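PDB 1TE5: glutamine amidotransferase type-2 domain-containing protein from Pseudomonas aeruginosa PAO1, which is of unknown function but, as a predicted class-II glutamine amidotransferase, probably releases ammonia from glutamine for transfer to an acceptor that has not been identified. Local coordinates for residues F133-N138 with D162-K167. Residues are numbered along the deposited sequence; the frame is centred on the assembly and turned at random.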
ATOM      1  N   PHE A 133       9.188  13.714   4.089  1.00 22.65           N
ATOM      2  CA  PHE A 133       7.750  13.507   3.907  1.00 24.29           C
ATOM      3  C   PHE A 133       6.985  13.674   5.221  1.00 21.87           C
ATOM      4  O   PHE A 133       5.963  14.366   5.284  1.00 24.93           O
ATOM      5  CB  PHE A 133       7.486  12.102   3.347  1.00 21.20           C
ATOM      6  CG  PHE A 133       6.033  11.817   3.060  1.00 17.44           C
ATOM      7  CD1 PHE A 133       5.549  10.513   3.110  1.00 19.40           C
ATOM      8  CD2 PHE A 133       5.152  12.850   2.721  1.00 12.33           C
ATOM      9  CE1 PHE A 133       4.205  10.231   2.821  1.00 20.14           C
ATOM     10  CE2 PHE A 133       3.805  12.586   2.431  1.00 18.69           C
ATOM     11  CZ  PHE A 133       3.330  11.267   2.480  1.00 17.97           C
ATOM     12  N   CYS A 134       7.440  12.962   6.241  1.00 25.77           N
ATOM     13  CA  CYS A 134       6.828  13.019   7.552  1.00 25.14           C
ATOM     14  C   CYS A 134       6.882  14.425   8.121  1.00 27.11           C
ATOM     15  O   CYS A 134       5.881  14.912   8.628  1.00 27.12           O
ATOM     16  CB  CYS A 134       7.520  12.050   8.495  1.00 26.29           C
ATOM     17  SG  CYS A 134       7.286  10.341   8.015  1.00 33.55           S
ATOM     18  N   ASP A 135       8.042  15.072   8.022  1.00 28.09           N
ATOM     19  CA  ASP A 135       8.214  16.425   8.536  1.00 28.06           C
ATOM     20  C   ASP A 135       7.228  17.394   7.898  1.00 28.27           C
ATOM     21  O   ASP A 135       6.612  18.217   8.593  1.00 29.07           O
ATOM     22  CB  ASP A 135       9.643  16.913   8.305  1.00 31.53           C
ATOM     23  CG  ASP A 135       9.916  18.248   8.977  1.00 31.31           C
ATOM     24  OD1 ASP A 135       9.994  18.296  10.223  1.00 31.56           O
ATOM     25  OD2 ASP A 135      10.048  19.254   8.255  1.00 28.57           O
ATOM     26  N   LEU A 136       7.101  17.310   6.575  1.00 27.00           N
ATOM     27  CA  LEU A 136       6.183  18.167   5.829  1.00 28.97           C
ATOM     28  C   LEU A 136       4.762  17.902   6.299  1.00 26.70           C
ATOM     29  O   LEU A 136       3.932  18.810   6.340  1.00 27.88           O
ATOM     30  CB  LEU A 136       6.293  17.894   4.323  1.00 29.97           C
ATOM     31  CG  LEU A 136       5.324  18.590   3.358  1.00 32.51           C
ATOM     32  CD1 LEU A 136       6.018  18.803   2.025  1.00 31.98           C
ATOM     33  CD2 LEU A 136       4.038  17.781   3.181  1.00 32.71           C
ATOM     34  N   LEU A 137       4.493  16.634   6.609  1.00 28.29           N
ATOM     35  CA  LEU A 137       3.189  16.198   7.083  1.00 25.82           C
ATOM     36  C   LEU A 137       2.925  16.740   8.475  1.00 25.96           C
ATOM     37  O   LEU A 137       1.783  17.034   8.817  1.00 23.24           O
ATOM     38  CB  LEU A 137       3.107  14.663   7.082  1.00 22.22           C
ATOM     39  CG  LEU A 137       2.835  13.979   5.740  1.00 24.55           C
ATOM     40  CD1 LEU A 137       2.915  12.488   5.904  1.00 20.59           C
ATOM     41  CD2 LEU A 137       1.472  14.374   5.213  1.00 22.85           C
ATOM     42  N   ASN A 138       3.979  16.863   9.273  1.00 26.51           N
ATOM     43  CA  ASN A 138       3.873  17.370  10.638  1.00 29.71           C
ATOM     44  C   ASN A 138       3.570  18.858  10.660  1.00 27.12           C
ATOM     45  O   ASN A 138       2.889  19.349  11.559  1.00 29.99           O
ATOM     46  CB  ASN A 138       5.156  17.096  11.421  1.00 29.68           C
ATOM     47  CG  ASN A 138       5.335  15.630  11.750  1.00 32.15           C
ATOM     48  OD1 ASN A 138       6.429  15.193  12.115  1.00 37.15           O
ATOM     49  ND2 ASN A 138       4.258  14.864  11.652  1.00 27.26           N
ATOM     50  N   ASP A 162      10.847  24.890   0.228  1.00 43.76           N
ATOM     51  CA  ASP A 162      11.859  25.938   0.166  1.00 46.46           C
ATOM     52  C   ASP A 162      12.998  25.648   1.130  1.00 45.28           C
ATOM     53  O   ASP A 162      14.172  25.832   0.802  1.00 44.03           O
ATOM     54  CB  ASP A 162      11.245  27.295   0.518  1.00 49.83           C
ATOM     55  CG  ASP A 162      10.956  28.143  -0.706  1.00 53.50           C
ATOM     56  OD1 ASP A 162      11.845  28.250  -1.581  1.00 56.32           O
ATOM     57  OD2 ASP A 162       9.845  28.714  -0.783  1.00 54.11           O
ATOM     58  N   GLU A 163      12.634  25.252   2.343  1.00 44.61           N
ATOM     59  CA  GLU A 163      13.615  24.935   3.368  1.00 46.77           C
ATOM     60  C   GLU A 163      14.446  23.711   3.033  1.00 46.40           C
ATOM     61  O   GLU A 163      15.634  23.662   3.344  1.00 48.69           O
ATOM     62  CB  GLU A 163      12.935  24.709   4.714  1.00 48.70           C
ATOM     63  CG  GLU A 163      12.741  25.959   5.539  1.00 55.81           C
ATOM     64  CD  GLU A 163      12.619  25.634   7.010  1.00 59.39           C
ATOM     65  OE1 GLU A 163      13.576  25.036   7.558  1.00 61.77           O
ATOM     66  OE2 GLU A 163      11.572  25.962   7.613  1.00 59.33           O
ATOM     67  N   TYR A 164      13.796  22.690   2.485  1.00 45.73           N
ATOM     68  CA  TYR A 164      14.482  21.457   2.127  1.00 44.60           C
ATOM     69  C   TYR A 164      15.493  21.685   1.001  1.00 44.05           C
ATOM     70  O   TYR A 164      16.570  21.094   1.010  1.00 44.16           O
ATOM     71  CB  TYR A 164      13.471  20.376   1.719  1.00 44.85           C
ATOM     72  CG  TYR A 164      12.425  20.050   2.764  1.00 39.54           C
ATOM     73  CD1 TYR A 164      12.682  20.226   4.121  1.00 38.42           C
ATOM     74  CD2 TYR A 164      11.165  19.594   2.388  1.00 38.88           C
ATOM     75  CE1 TYR A 164      11.702  19.961   5.078  1.00 38.49           C
ATOM     76  CE2 TYR A 164      10.183  19.326   3.333  1.00 37.29           C
ATOM     77  CZ  TYR A 164      10.456  19.516   4.675  1.00 39.39           C
ATOM     78  OH  TYR A 164       9.472  19.305   5.612  1.00 38.78           O
ATOM     79  N   ARG A 165      15.142  22.535   0.037  1.00 44.48           N
ATOM     80  CA  ARG A 165      16.036  22.818  -1.085  1.00 47.82           C
ATOM     81  C   ARG A 165      17.280  23.595  -0.652  1.00 47.93           C
ATOM     82  O   ARG A 165      18.268  23.674  -1.383  1.00 45.39           O
ATOM     83  CB  ARG A 165      15.286  23.537  -2.219  1.00 48.88           C
ATOM     84  CG  ARG A 165      15.133  25.045  -2.088  1.00 53.86           C
ATOM     85  CD  ARG A 165      13.991  25.517  -2.983  1.00 58.39           C
ATOM     86  NE  ARG A 165      14.241  26.789  -3.661  1.00 57.76           N
ATOM     87  CZ  ARG A 165      14.967  26.913  -4.770  1.00 57.14           C
ATOM     88  NH1 ARG A 165      15.137  28.105  -5.325  1.00 54.87           N
ATOM     89  NH2 ARG A 165      15.540  25.845  -5.316  1.00 60.67           N
ATOM     90  N   LYS A 166      17.222  24.185   0.537  1.00 50.01           N
ATOM     91  CA  LYS A 166      18.351  24.926   1.082  1.00 51.17           C
ATOM     92  C   LYS A 166      19.417  23.928   1.558  1.00 49.89           C
ATOM     93  O   LYS A 166      20.578  24.294   1.757  1.00 50.37           O
ATOM     94  CB  LYS A 166      17.877  25.853   2.218  1.00 56.06           C
ATOM     95  CG  LYS A 166      18.979  26.508   3.056  1.00 62.71           C
ATOM     96  CD  LYS A 166      19.296  25.677   4.303  1.00 67.84           C
ATOM     97  CE  LYS A 166      20.521  26.187   5.048  1.00 70.74           C
ATOM     98  NZ  LYS A 166      20.848  25.289   6.198  1.00 71.25           N
ATOM     99  N   LYS A 167      19.024  22.667   1.729  1.00 47.97           N
ATOM    100  CA  LYS A 167      19.950  21.622   2.165  1.00 45.32           C
ATOM    101  C   LYS A 167      20.301  20.589   1.090  1.00 42.39           C
ATOM    102  O   LYS A 167      20.982  19.602   1.373  1.00 38.84           O
ATOM    103  CB  LYS A 167      19.414  20.918   3.415  1.00 49.57           C
ATOM    104  CG  LYS A 167      19.558  21.741   4.681  1.00 55.41           C
ATOM    105  CD  LYS A 167      18.912  21.064   5.877  1.00 59.90           C
ATOM    106  CE  LYS A 167      18.947  21.969   7.109  1.00 62.77           C
ATOM    107  NZ  LYS A 167      18.102  21.446   8.228  1.00 65.98           N
TER
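Tyr164 reaches from helix 150-165 to helix 128-143 and gives its phenolic proton to Asp135, the one hydrogen bond between segments 133-138 and 162-167. The two helices form a layer on the strands of the Ntn-hydrolase fold expected of a class-II glutamine amidotransferase. OH of Tyr164 lies 2.7 Å from OD2 of Asp135, which accepts through its anti lone pair, turned away from OD1. The carboxylate meets the ring at its edge, its plane turned 62° from the ring's. Tyrosine is long enough to span the gap between the CA atoms of Leu136 and Tyr164, the nearest pair across the segments at 9.7 Å, and brings a polar end into a buried contact. Leu136 suits the ring edge as an apolar neighbour, its CB 4.3 Å from CE2 of Tyr164, and also touches Trp103 on strand 101-108. Phe170, edge-to-face, and Phe114 pack against the tyrosine ring and should limit its movement. One turn on, Arg139 forms a salt bridge to Asp135, which would favour the charged carboxylate. Aspartate suits as a short, charged acceptor: CG anti to N (chi1 -173°) carries the carboxylate toward Tyr164, and OD2 takes both OH of Tyr164 and NE of Arg139.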